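Local coordinates for protein endoglucanase (Thermotoga maritima, PDB 2FVG) that is probably a metal-dependent aminopeptidase of the M42 peptidase family, expected to bind two divalent metal ions per subunit despite its name as an endoglucanase, at residues S26-L31 with V174-L179; I44-G49 with D188-F193; K99-V104 with K139-I144. One frame throughout, in Å; residues are numbered along the deposited sequence.

Contact 1. Residues S26-L31 with V174-L179; sequences SKIEGL and VLIDVL
Ile28 meets Ile176 and Leu179 through one methyl group, CG2. Ile28 CG2 lies 3.9 Å from Leu179 CD1 and 4.0 Å from Ile176 CG2. It therefore touches two residues that are nearly one helical turn apart on the partner helix. Its CG1 stands in the crowded position between the backbone N and the carbonyl carbon (chi1 62°). CG2 is then anti to the carbonyl carbon and is the branch offered to the other helix. The Ile28 side chain crosses that of Ile176 at about a right angle and that of Leu179 obliquely. On Ile176 the touching methyl is also CG2. The same methyl touches the root of the Lys27 chain, with Lys27 CB 4.3 Å from Ile176 CG2. The rest of the lysine leads away.

Leu31 packs on the backbone and CB of Leu179. Its CG is anti to the carbonyl carbon (chi1 -65°), and both methyls take part. Leu31 CD1 is 4.2 Å from Leu179 CB, and Leu31 CD2 is 4.0 Å from Leu179 O. No direct hydrogen bond joins the two segments. A water links them instead, donating to Leu179 O at 2.7 Å and, over a longer distance, to Leu31 O at 3.3 Å. Leu31 O also accepts a hydrogen bond from Lys47 NZ.

The contact joins segment 26-31, on helix 18-28, to helix 166-180. Strand 187-194 adjoins both, since Ile28 packs on Phe193 and Leu179 on Phe191. Tyr3 touches Lys27 and Ile176, and helix 316-332 packs against Val174 and Val178.

Contact 2. Residues I44-G49 with D188-F193; sequences IALKRG and DTYFVF
Leu46 packs over the Tyr190 ring in the tight part of the contact. Leu46 CD1 sits 3.8 Å from the ring centroid of Tyr190, a CH-pi contact. Leu46 CG is anti to the backbone N (chi1 169°), and chi2 (57°) sets CD1 over the centre of the ring. Ile44 CG2 reaches the same ring obliquely, 3.8 Å from Tyr190 CD2. An alanine in place of Tyr190 would probably open a gap beside Ile44 and leave the Leu46 methyl without its ring. Between the antiparallel backbones, Ala45 and Phe191 exchange two hydrogen bonds, and so do Lys47 and Thr189. On the other sheet face, Lys47 CB meets the edge of the Phe191 ring, 4.0 Å from CE1.

The contact is looser beyond Lys47. Exposed Arg48 touches Asp188 near its root, with Arg48 CB 3.7 Å from Asp188 OD1. Leu46 CD2 lies over one guanidinium face, toward the rim. Gly49 N still donates to Asp188 OD1 at 3.1 Å, on the anti side, and Ser52 OG also hydrogen-bonds this oxygen.

Strands 34-37 and 43-47 extend the parallel strands 187-194 and 55-61 antiparallel, consistent with the mixed alpha/beta sheet of the zinc exopeptidase fold.

Contact 3. Residues K99-V104 with K139-I144; sequences KNLKGV and KKYVSI
The backbones of Leu101 and Tyr141 keep well apart, with their CA atoms 7.7 Å from each other, and no direct hydrogen bond crosses the contact. Side chains and one water bridge the distance. Leu101 carries the apolar part. Leu101 CG is anti to the backbone N (chi1 -176°), toward the loop, and chi2 (72°) sets its methyls. Leu101 CD2 packs on Tyr141 CB at 3.8 Å and more distantly on Val142 CG2 at 4.4 Å. Leu101 CD1 approaches the ring of Tyr141 obliquely, 4.1 Å from CD2. The two side chains cross at about a right angle, and the leucine mainly meets the base of the tyrosine.

Lys99 reaches the loop with its last methylene, CE. The chain bends at chi3 (-61°), and Lys99 CE comes to 3.4 Å from Tyr141 O. Its charged NZ forms a salt bridge with Asp146, whose carboxylate also accepts a hydrogen bond from Ser143 N. One acid thus ties the lysine to the loop backbone. A water donates to Lys99 O at 2.7 Å and weakly to Tyr141 O.

Lys99 and Asn100 both have positive phi, consistent with a type I' turn. They connect strands 95-98 and 101-107 as a beta hairpin of the six-stranded antiparallel sheet. The loop 139-144 follows helix 135-139 and leads to strand 147-150. Phe132 touches both Leu101 and Tyr141, and Ile72 of strand 66-72 lies against Val142.

In the fold
Contacts 1 and 2 are buried and adjoin each other, whereas contact 3 is a surface contact whose centre lies about 32 Å from that of contact 1. Contact 1 is helix packing by aliphatic side chains. Contact 2 is strand pairing by backbone hydrogen bonds. Helix 166-180 and strand 187-194 follow each other in the chain, so each contact holds one element of a consecutive helix-strand unit. They touch directly: Leu175 CB is 3.6 Å from Phe193 CZ, and Lys47 NZ probably hydrogen-bonds Leu31 O. Contact 3 belongs to the separate antiparallel sheet and is nested in the chain between the segments of the other two. Its chemistry is mixed, with a small apolar patch, a charge and a water.

Contact 1. Residues S26-L31 with V174-L179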
ATOM      1  N   SER A  26      10.766  -3.826  12.420  1.00 35.07           N
ATOM      2  CA  SER A  26      12.136  -3.422  12.771  1.00 36.94           C
ATOM      3  C   SER A  26      12.325  -1.903  12.777  1.00 36.80           C
ATOM      4  O   SER A  26      13.148  -1.377  13.533  1.00 38.07           O
ATOM      5  CB  SER A  26      13.185  -4.091  11.874  1.00 37.59           C
ATOM      6  OG  SER A  26      13.123  -3.607  10.539  1.00 44.15           O
ATOM      7  N   LYS A  27      11.551  -1.199  11.958  1.00 36.15           N
ATOM      8  CA  LYS A  27      11.650   0.258  11.897  1.00 35.30           C
ATOM      9  C   LYS A  27      10.828   1.018  12.939  1.00 34.14           C
ATOM     10  O   LYS A  27      11.203   2.129  13.334  1.00 32.49           O
ATOM     11  CB  LYS A  27      11.320   0.770  10.486  1.00 34.95           C
ATOM     12  CG  LYS A  27      12.225   0.199   9.383  1.00 33.11           C
ATOM     13  CD  LYS A  27      13.725   0.444   9.643  1.00 30.36           C
ATOM     14  CE  LYS A  27      14.554  -0.221   8.565  1.00 34.81           C
ATOM     15  NZ  LYS A  27      16.015  -0.018   8.752  1.00 40.06           N
ATOM     16  N   ILE A  28       9.725   0.436  13.396  1.00 33.02           N
ATOM     17  CA  ILE A  28       8.853   1.144  14.342  1.00 33.30           C
ATOM     18  C   ILE A  28       8.838   0.646  15.792  1.00 35.04           C
ATOM     19  O   ILE A  28       8.275   1.327  16.656  1.00 33.43           O
ATOM     20  CB  ILE A  28       7.402   1.290  13.805  1.00 32.90           C
ATOM     21  CG1 ILE A  28       6.768  -0.099  13.607  1.00 36.05           C
ATOM     22  CG2 ILE A  28       7.414   2.160  12.532  1.00 33.74           C
ATOM     23  CD1 ILE A  28       5.289  -0.093  13.203  1.00 29.99           C
ATOM     24  N   GLU A  29       9.446  -0.511  16.060  1.00 37.39           N
ATOM     25  CA  GLU A  29       9.507  -1.078  17.426  1.00 39.33           C
ATOM     26  C   GLU A  29       9.803  -0.080  18.533  1.00 41.01           C
ATOM     27  O   GLU A  29       9.093  -0.036  19.541  1.00 43.47           O
ATOM     28  CB  GLU A  29      10.540  -2.198  17.515  1.00 40.50           C
ATOM     29  CG  GLU A  29      10.030  -3.546  17.082  1.00 49.17           C
ATOM     30  CD  GLU A  29      11.132  -4.593  16.971  1.00 61.84           C
ATOM     31  OE1 GLU A  29      12.326  -4.216  16.806  1.00 54.62           O
ATOM     32  OE2 GLU A  29      10.783  -5.800  17.017  1.00 68.10           O
ATOM     33  N   GLY A  30      10.862   0.707  18.360  1.00 40.36           N
ATOM     34  CA  GLY A  30      11.253   1.666  19.376  1.00 39.80           C
ATOM     35  C   GLY A  30      10.592   3.014  19.246  1.00 40.30           C
ATOM     36  O   GLY A  30      11.017   3.972  19.890  1.00 41.48           O
ATOM     37  N   LEU A  31       9.555   3.092  18.417  1.00 39.23           N
ATOM     38  CA  LEU A  31       8.838   4.346  18.187  1.00 38.57           C
ATOM     39  C   LEU A  31       7.419   4.339  18.741  1.00 37.86           C
ATOM     40  O   LEU A  31       6.789   5.383  18.871  1.00 34.91           O
ATOM     41  CB  LEU A  31       8.795   4.650  16.683  1.00 37.46           C
ATOM     42  CG  LEU A  31      10.147   4.918  16.003  1.00 36.05           C
ATOM     43  CD1 LEU A  31       9.958   5.007  14.506  1.00 43.72           C
ATOM     44  CD2 LEU A  31      10.823   6.179  16.557  1.00 41.25           C
ATOM     45  N   VAL A 174       4.509   6.454   4.654  1.00 26.52           N
ATOM     46  CA  VAL A 174       3.968   7.660   5.260  1.00 29.69           C
ATOM     47  C   VAL A 174       3.774   7.460   6.758  1.00 29.71           C
ATOM     48  O   VAL A 174       4.147   8.319   7.534  1.00 27.39           O
ATOM     49  CB  VAL A 174       2.629   8.106   4.624  1.00 30.64           C
ATOM     50  CG1 VAL A 174       2.031   9.298   5.390  1.00 35.46           C
ATOM     51  CG2 VAL A 174       2.834   8.498   3.186  1.00 30.19           C
ATOM     52  N   LEU A 175       3.193   6.321   7.145  1.00 29.73           N
ATOM     53  CA  LEU A 175       2.919   6.001   8.550  1.00 29.27           C
ATOM     54  C   LEU A 175       4.193   5.857   9.339  1.00 30.22           C
ATOM     55  O   LEU A 175       4.297   6.391  10.434  1.00 28.29           O
ATOM     56  CB  LEU A 175       2.083   4.733   8.685  1.00 29.01           C
ATOM     57  CG  LEU A 175       0.700   4.739   8.016  1.00 34.53           C
ATOM     58  CD1 LEU A 175      -0.130   3.623   8.593  1.00 31.60           C
ATOM     59  CD2 LEU A 175      -0.010   6.060   8.211  1.00 34.83           C
ATOM     60  N   ILE A 176       5.154   5.126   8.775  1.00 29.94           N
ATOM     61  CA  ILE A 176       6.476   4.971   9.383  1.00 29.69           C
ATOM     62  C   ILE A 176       7.166   6.325   9.550  1.00 31.71           C
ATOM     63  O   ILE A 176       7.817   6.556  10.572  1.00 31.63           O
ATOM     64  CB  ILE A 176       7.373   4.062   8.541  1.00 28.56           C
ATOM     65  CG1 ILE A 176       6.751   2.675   8.418  1.00 30.56           C
ATOM     66  CG2 ILE A 176       8.764   3.934   9.165  1.00 28.25           C
ATOM     67  CD1 ILE A 176       7.555   1.736   7.513  1.00 28.77           C
ATOM     68  N   ASP A 177       7.029   7.215   8.559  1.00 33.11           N
ATOM     69  CA  ASP A 177       7.664   8.547   8.628  1.00 33.70           C
ATOM     70  C   ASP A 177       6.998   9.452   9.656  1.00 33.26           C
ATOM     71  O   ASP A 177       7.662  10.291  10.257  1.00 35.51           O
ATOM     72  CB  ASP A 177       7.701   9.257   7.257  1.00 33.45           C
ATOM     73  CG  ASP A 177       8.761   8.677   6.308  1.00 42.45           C
ATOM     74  OD1 ASP A 177       9.439   7.669   6.648  1.00 37.40           O
ATOM     75  OD2 ASP A 177       8.911   9.243   5.203  1.00 44.45           O
ATOM     76  N   VAL A 178       5.683   9.317   9.821  1.00 31.87           N
ATOM     77  CA  VAL A 178       4.968  10.102  10.821  1.00 30.97           C
ATOM     78  C   VAL A 178       5.511   9.692  12.182  1.00 32.50           C
ATOM     79  O   VAL A 178       5.827  10.538  13.017  1.00 29.97           O
ATOM     80  CB  VAL A 178       3.436   9.896  10.740  1.00 31.37           C
ATOM     81  CG1 VAL A 178       2.730  10.521  11.966  1.00 24.34           C
ATOM     82  CG2 VAL A 178       2.902  10.491   9.452  1.00 27.44           C
ATOM     83  N   LEU A 179       5.662   8.382  12.374  1.00 33.75           N
ATOM     84  CA  LEU A 179       6.193   7.852  13.631  1.00 34.15           C
ATOM     85  C   LEU A 179       7.647   8.236  13.868  1.00 35.81           C
ATOM     86  O   LEU A 179       8.016   8.595  14.994  1.00 35.52           O
ATOM     87  CB  LEU A 179       6.013   6.343  13.682  1.00 32.32           C
ATOM     88  CG  LEU A 179       4.571   5.911  13.939  1.00 33.83           C
ATOM     89  CD1 LEU A 179       4.403   4.397  13.698  1.00 23.02           C
ATOM     90  CD2 LEU A 179       4.158   6.308  15.362  1.00 24.57           C
TER
HETATM   91  O   HOH W   1       6.839   8.353  17.440  1.00 54.19           O

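Contact 2. Residues I44-G49 with D188-F193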
ATOM      1  N   ILE A  44      -0.192  -4.112  14.299  1.00 31.35           N
ATOM      2  CA  ILE A  44      -0.897  -3.075  15.032  1.00 31.36           C
ATOM      3  C   ILE A  44       0.061  -2.371  15.967  1.00 32.25           C
ATOM      4  O   ILE A  44       0.618  -2.980  16.875  1.00 31.63           O
ATOM      5  CB  ILE A  44      -2.079  -3.686  15.826  1.00 32.74           C
ATOM      6  CG1 ILE A  44      -2.970  -4.496  14.878  1.00 27.62           C
ATOM      7  CG2 ILE A  44      -2.855  -2.605  16.602  1.00 28.78           C
ATOM      8  CD1 ILE A  44      -4.233  -4.987  15.500  1.00 34.68           C
ATOM      9  N   ALA A  45       0.251  -1.084  15.724  1.00 32.19           N
ATOM     10  CA  ALA A  45       1.164  -0.286  16.516  1.00 34.56           C
ATOM     11  C   ALA A  45       0.336   0.721  17.247  1.00 36.18           C
ATOM     12  O   ALA A  45      -0.571   1.299  16.656  1.00 38.65           O
ATOM     13  CB  ALA A  45       2.161   0.408  15.609  1.00 32.98           C
ATOM     14  N   LEU A  46       0.615   0.911  18.533  1.00 36.35           N
ATOM     15  CA  LEU A  46      -0.114   1.896  19.344  1.00 31.98           C
ATOM     16  C   LEU A  46       0.757   3.050  19.801  1.00 33.70           C
ATOM     17  O   LEU A  46       1.852   2.854  20.335  1.00 34.73           O
ATOM     18  CB  LEU A  46      -0.722   1.231  20.585  1.00 32.09           C
ATOM     19  CG  LEU A  46      -1.315   2.072  21.717  1.00 27.69           C
ATOM     20  CD1 LEU A  46      -2.421   2.996  21.224  1.00 31.00           C
ATOM     21  CD2 LEU A  46      -1.849   1.179  22.834  1.00 28.60           C
ATOM     22  N   LYS A  47       0.264   4.262  19.594  1.00 32.69           N
ATOM     23  CA  LYS A  47       0.932   5.422  20.103  1.00 33.05           C
ATOM     24  C   LYS A  47      -0.116   6.065  21.009  1.00 31.12           C
ATOM     25  O   LYS A  47      -1.081   6.640  20.524  1.00 31.81           O
ATOM     26  CB  LYS A  47       1.352   6.355  18.967  1.00 32.87           C
ATOM     27  CG  LYS A  47       2.250   7.471  19.406  1.00 39.37           C
ATOM     28  CD  LYS A  47       3.655   6.977  19.634  1.00 40.05           C
ATOM     29  CE  LYS A  47       4.510   8.086  20.203  1.00 41.04           C
ATOM     30  NZ  LYS A  47       5.885   7.563  20.390  1.00 43.26           N
ATOM     31  N   ARG A  48       0.049   5.925  22.323  1.00 30.44           N
ATOM     32  CA  ARG A  48      -0.901   6.480  23.270  1.00 31.71           C
ATOM     33  C   ARG A  48      -0.914   8.002  23.170  1.00 32.87           C
ATOM     34  O   ARG A  48       0.106   8.635  22.860  1.00 34.42           O
ATOM     35  CB  ARG A  48      -0.634   5.994  24.704  1.00 31.73           C
ATOM     36  CG  ARG A  48      -0.784   4.477  24.851  1.00 34.21           C
ATOM     37  CD  ARG A  48      -0.722   3.934  26.288  1.00 32.37           C
ATOM     38  NE  ARG A  48      -1.125   2.521  26.262  1.00 37.69           N
ATOM     39  CZ  ARG A  48      -0.292   1.481  26.175  1.00 39.56           C
ATOM     40  NH1 ARG A  48       1.031   1.650  26.171  1.00 35.33           N
ATOM     41  NH2 ARG A  48      -0.783   0.251  26.125  1.00 43.42           N
ATOM     42  N   GLY A  49      -2.072   8.591  23.422  1.00 32.02           N
ATOM     43  CA  GLY A  49      -2.198  10.029  23.302  1.00 29.58           C
ATOM     44  C   GLY A  49      -2.368  10.678  24.643  1.00 31.80           C
ATOM     45  O   GLY A  49      -2.187  10.031  25.675  1.00 32.59           O
ATOM     46  N   ASP A 188      -5.416   8.121  21.820  1.00 25.10           N
ATOM     47  CA  ASP A 188      -4.755   6.863  21.550  1.00 27.63           C
ATOM     48  C   ASP A 188      -4.864   6.605  20.072  1.00 25.48           C
ATOM     49  O   ASP A 188      -5.965   6.556  19.535  1.00 25.19           O
ATOM     50  CB  ASP A 188      -5.395   5.721  22.329  1.00 24.98           C
ATOM     51  CG  ASP A 188      -4.960   5.671  23.778  1.00 25.47           C
ATOM     52  OD1 ASP A 188      -4.263   6.598  24.282  1.00 28.75           O
ATOM     53  OD2 ASP A 188      -5.324   4.668  24.429  1.00 24.18           O
ATOM     54  N   THR A 189      -3.725   6.462  19.405  1.00 26.37           N
ATOM     55  CA  THR A 189      -3.746   6.291  17.959  1.00 25.90           C
ATOM     56  C   THR A 189      -3.117   4.981  17.569  1.00 26.12           C
ATOM     57  O   THR A 189      -1.989   4.721  17.918  1.00 29.26           O
ATOM     58  CB  THR A 189      -3.034   7.471  17.251  1.00 23.93           C
ATOM     59  OG1 THR A 189      -3.729   8.680  17.563  1.00 30.03           O
ATOM     60  CG2 THR A 189      -3.037   7.285  15.719  1.00 26.05           C
ATOM     61  N   TYR A 190      -3.872   4.146  16.875  1.00 27.63           N
ATOM     62  CA  TYR A 190      -3.352   2.876  16.375  1.00 29.37           C
ATOM     63  C   TYR A 190      -2.948   3.020  14.908  1.00 30.23           C
ATOM     64  O   TYR A 190      -3.742   3.460  14.079  1.00 30.71           O
ATOM     65  CB  TYR A 190      -4.404   1.780  16.492  1.00 31.29           C
ATOM     66  CG  TYR A 190      -4.745   1.423  17.919  1.00 33.93           C
ATOM     67  CD1 TYR A 190      -5.703   2.136  18.627  1.00 31.47           C
ATOM     68  CD2 TYR A 190      -4.111   0.358  18.556  1.00 32.34           C
ATOM     69  CE1 TYR A 190      -6.010   1.804  19.949  1.00 33.54           C
ATOM     70  CE2 TYR A 190      -4.415   0.018  19.866  1.00 36.28           C
ATOM     71  CZ  TYR A 190      -5.360   0.744  20.560  1.00 34.21           C
ATOM     72  OH  TYR A 190      -5.644   0.404  21.874  1.00 36.99           O
ATOM     73  N   PHE A 191      -1.696   2.709  14.611  1.00 28.27           N
ATOM     74  CA  PHE A 191      -1.208   2.696  13.243  1.00 29.43           C
ATOM     75  C   PHE A 191      -1.281   1.241  12.821  1.00 29.11           C
ATOM     76  O   PHE A 191      -0.604   0.380  13.383  1.00 33.80           O
ATOM     77  CB  PHE A 191       0.211   3.255  13.157  1.00 29.80           C
ATOM     78  CG  PHE A 191       0.287   4.713  13.467  1.00 30.75           C
ATOM     79  CD1 PHE A 191       0.361   5.157  14.777  1.00 35.36           C
ATOM     80  CD2 PHE A 191       0.236   5.661  12.439  1.00 33.89           C
ATOM     81  CE1 PHE A 191       0.416   6.523  15.059  1.00 36.79           C
ATOM     82  CE2 PHE A 191       0.301   7.019  12.710  1.00 34.31           C
ATOM     83  CZ  PHE A 191       0.389   7.451  14.017  1.00 36.31           C
ATOM     84  N   VAL A 192      -2.131   0.951  11.849  1.00 28.08           N
ATOM     85  CA  VAL A 192      -2.323  -0.434  11.430  1.00 26.03           C
ATOM     86  C   VAL A 192      -1.814  -0.685  10.010  1.00 26.77           C
ATOM     87  O   VAL A 192      -2.091   0.094   9.105  1.00 26.54           O
ATOM     88  CB  VAL A 192      -3.809  -0.861  11.623  1.00 27.18           C
ATOM     89  CG1 VAL A 192      -4.016  -2.355  11.256  1.00 25.64           C
ATOM     90  CG2 VAL A 192      -4.214  -0.652  13.092  1.00 27.69           C
ATOM     91  N   PHE A 193      -1.088  -1.799   9.817  1.00 27.72           N
ATOM     92  CA  PHE A 193      -0.524  -2.151   8.522  1.00 22.34           C
ATOM     93  C   PHE A 193      -1.204  -3.478   8.215  1.00 23.65           C
ATOM     94  O   PHE A 193      -0.956  -4.492   8.876  1.00 23.04           O
ATOM     95  CB  PHE A 193       0.999  -2.259   8.616  1.00 20.70           C
ATOM     96  CG  PHE A 193       1.666  -0.979   9.097  1.00 14.37           C
ATOM     97  CD1 PHE A 193       1.745  -0.683  10.448  1.00 18.36           C
ATOM     98  CD2 PHE A 193       2.206  -0.087   8.174  1.00 13.64           C
ATOM     99  CE1 PHE A 193       2.359   0.563  10.895  1.00 22.18           C
ATOM    100  CE2 PHE A 193       2.816   1.152   8.603  1.00 28.18           C
ATOM    101  CZ  PHE A 193       2.885   1.449   9.960  1.00 21.02           C
TER

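Contact 3. Residues K99-V104 with K139-I144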
ATOM      1  N   LYS A  99      11.100 -16.565  -4.090  1.00 30.73           N
ATOM      2  CA  LYS A  99      12.131 -16.766  -3.081  1.00 31.34           C
ATOM      3  C   LYS A  99      13.511 -16.330  -3.565  1.00 31.42           C
ATOM      4  O   LYS A  99      14.462 -17.124  -3.593  1.00 29.96           O
ATOM      5  CB  LYS A  99      12.096 -18.198  -2.527  1.00 33.79           C
ATOM      6  CG  LYS A  99      10.816 -18.459  -1.717  1.00 34.57           C
ATOM      7  CD  LYS A  99      10.735 -19.839  -1.129  1.00 44.74           C
ATOM      8  CE  LYS A  99      10.760 -20.899  -2.208  1.00 49.85           C
ATOM      9  NZ  LYS A  99      10.480 -22.273  -1.677  1.00 56.98           N
ATOM     10  N   ASN A 100      13.592 -15.055  -3.963  1.00 31.42           N
ATOM     11  CA  ASN A 100      14.846 -14.424  -4.397  1.00 30.98           C
ATOM     12  C   ASN A 100      15.480 -14.972  -5.682  1.00 29.78           C
ATOM     13  O   ASN A 100      16.606 -14.638  -5.998  1.00 30.02           O
ATOM     14  CB  ASN A 100      15.870 -14.444  -3.255  1.00 30.64           C
ATOM     15  CG  ASN A 100      15.421 -13.635  -2.048  1.00 41.96           C
ATOM     16  OD1 ASN A 100      14.744 -12.612  -2.187  1.00 38.04           O
ATOM     17  ND2 ASN A 100      15.813 -14.083  -0.856  1.00 43.45           N
ATOM     18  N   LEU A 101      14.749 -15.814  -6.405  1.00 30.28           N
ATOM     19  CA  LEU A 101      15.200 -16.369  -7.670  1.00 30.05           C
ATOM     20  C   LEU A 101      14.469 -15.604  -8.775  1.00 30.64           C
ATOM     21  O   LEU A 101      13.252 -15.674  -8.863  1.00 30.40           O
ATOM     22  CB  LEU A 101      14.861 -17.863  -7.729  1.00 30.36           C
ATOM     23  CG  LEU A 101      15.327 -18.649  -8.946  1.00 29.02           C
ATOM     24  CD1 LEU A 101      16.831 -18.843  -8.895  1.00 28.86           C
ATOM     25  CD2 LEU A 101      14.640 -19.981  -8.959  1.00 38.26           C
ATOM     26  N   LYS A 102      15.209 -14.875  -9.608  1.00 30.98           N
ATOM     27  CA  LYS A 102      14.601 -14.086 -10.691  1.00 31.67           C
ATOM     28  C   LYS A 102      14.201 -14.899 -11.936  1.00 31.09           C
ATOM     29  O   LYS A 102      14.883 -15.842 -12.333  1.00 30.09           O
ATOM     30  CB  LYS A 102      15.488 -12.890 -11.057  1.00 30.12           C
ATOM     31  CG  LYS A 102      15.642 -11.915  -9.895  1.00 34.12           C
ATOM     32  CD  LYS A 102      16.285 -10.587 -10.291  1.00 35.07           C
ATOM     33  CE  LYS A 102      16.652  -9.791  -9.030  1.00 45.02           C
ATOM     34  N   GLY A 103      13.069 -14.539 -12.527  1.00 29.57           N
ATOM     35  CA  GLY A 103      12.576 -15.222 -13.720  1.00 29.85           C
ATOM     36  C   GLY A 103      11.912 -14.251 -14.672  1.00 31.00           C
ATOM     37  O   GLY A 103      11.744 -13.063 -14.350  1.00 30.34           O
ATOM     38  N   VAL A 104      11.549 -14.739 -15.853  1.00 28.96           N
ATOM     39  CA  VAL A 104      10.888 -13.892 -16.838  1.00 28.06           C
ATOM     40  C   VAL A 104       9.685 -14.606 -17.423  1.00 29.19           C
ATOM     41  O   VAL A 104       9.744 -15.784 -17.825  1.00 29.31           O
ATOM     42  CB  VAL A 104      11.863 -13.339 -17.961  1.00 31.04           C
ATOM     43  CG1 VAL A 104      12.364 -14.453 -18.880  1.00 27.98           C
ATOM     44  CG2 VAL A 104      11.152 -12.301 -18.843  1.00 27.65           C
ATOM     45  N   LYS A 139      12.610 -27.813  -8.530  1.00 33.02           N
ATOM     46  CA  LYS A 139      12.134 -28.105  -7.174  1.00 35.71           C
ATOM     47  C   LYS A 139      13.106 -27.787  -6.036  1.00 35.13           C
ATOM     48  O   LYS A 139      12.678 -27.514  -4.915  1.00 35.57           O
ATOM     49  CB  LYS A 139      11.579 -29.521  -7.094  1.00 34.69           C
ATOM     50  CG  LYS A 139      10.279 -29.645  -7.867  1.00 39.49           C
ATOM     51  CD  LYS A 139       9.863 -31.090  -8.053  1.00 40.24           C
ATOM     52  CE  LYS A 139       8.535 -31.174  -8.791  1.00 42.37           C
ATOM     53  NZ  LYS A 139       8.195 -32.579  -9.135  1.00 43.65           N
ATOM     54  N   LYS A 140      14.406 -27.807  -6.326  1.00 33.92           N
ATOM     55  CA  LYS A 140      15.417 -27.440  -5.330  1.00 32.69           C
ATOM     56  C   LYS A 140      15.276 -25.965  -4.911  1.00 32.17           C
ATOM     57  O   LYS A 140      15.711 -25.573  -3.824  1.00 32.65           O
ATOM     58  CB  LYS A 140      16.823 -27.709  -5.871  1.00 32.86           C
ATOM     59  N   TYR A 141      14.639 -25.150  -5.754  1.00 30.55           N
ATOM     60  CA  TYR A 141      14.481 -23.714  -5.457  1.00 28.60           C
ATOM     61  C   TYR A 141      13.033 -23.272  -5.302  1.00 29.72           C
ATOM     62  O   TYR A 141      12.734 -22.316  -4.577  1.00 29.11           O
ATOM     63  CB  TYR A 141      15.071 -22.863  -6.594  1.00 25.53           C
ATOM     64  CG  TYR A 141      16.549 -23.031  -6.865  1.00 25.25           C
ATOM     65  CD1 TYR A 141      17.026 -24.116  -7.601  1.00 20.96           C
ATOM     66  CD2 TYR A 141      17.470 -22.089  -6.413  1.00 19.20           C
ATOM     67  CE1 TYR A 141      18.383 -24.257  -7.863  1.00 23.73           C
ATOM     68  CE2 TYR A 141      18.830 -22.226  -6.676  1.00 19.86           C
ATOM     69  CZ  TYR A 141      19.277 -23.305  -7.397  1.00 19.82           C
ATOM     70  OH  TYR A 141      20.629 -23.442  -7.653  1.00 24.97           O
ATOM     71  N   VAL A 142      12.147 -23.972  -6.003  1.00 29.41           N
ATOM     72  CA  VAL A 142      10.760 -23.573  -6.142  1.00 30.40           C
ATOM     73  C   VAL A 142       9.737 -24.635  -5.788  1.00 30.07           C
ATOM     74  O   VAL A 142      10.028 -25.822  -5.882  1.00 31.23           O
ATOM     75  CB  VAL A 142      10.565 -23.012  -7.595  1.00 31.49           C
ATOM     76  CG1 VAL A 142       9.268 -23.459  -8.251  1.00 32.79           C
ATOM     77  CG2 VAL A 142      10.734 -21.488  -7.601  1.00 29.39           C
ATOM     78  N   SER A 143       8.548 -24.211  -5.346  1.00 29.92           N
ATOM     79  CA  SER A 143       7.466 -25.164  -5.022  1.00 32.56           C
ATOM     80  C   SER A 143       6.069 -24.609  -5.296  1.00 33.01           C
ATOM     81  O   SER A 143       5.847 -23.377  -5.185  1.00 31.91           O
ATOM     82  CB  SER A 143       7.533 -25.614  -3.552  1.00 33.66           C
ATOM     83  OG  SER A 143       8.802 -26.145  -3.224  1.00 34.95           O
ATOM     84  N   ILE A 144       5.139 -25.518  -5.635  1.00 31.56           N
ATOM     85  CA  ILE A 144       3.727 -25.176  -5.852  1.00 32.25           C
ATOM     86  C   ILE A 144       3.280 -24.422  -4.614  1.00 32.56           C
ATOM     87  O   ILE A 144       3.543 -24.853  -3.489  1.00 32.13           O
ATOM     88  CB  ILE A 144       2.802 -26.425  -6.035  1.00 33.51           C
ATOM     89  CG1 ILE A 144       3.050 -27.137  -7.368  1.00 37.46           C
ATOM     90  CG2 ILE A 144       1.302 -26.042  -5.954  1.00 29.36           C
ATOM     91  CD1 ILE A 144       4.288 -28.003  -7.417  1.00 46.15           C
TER
HETATM   92  O   HOH W   2      14.858 -19.741  -3.898  1.00 53.00           O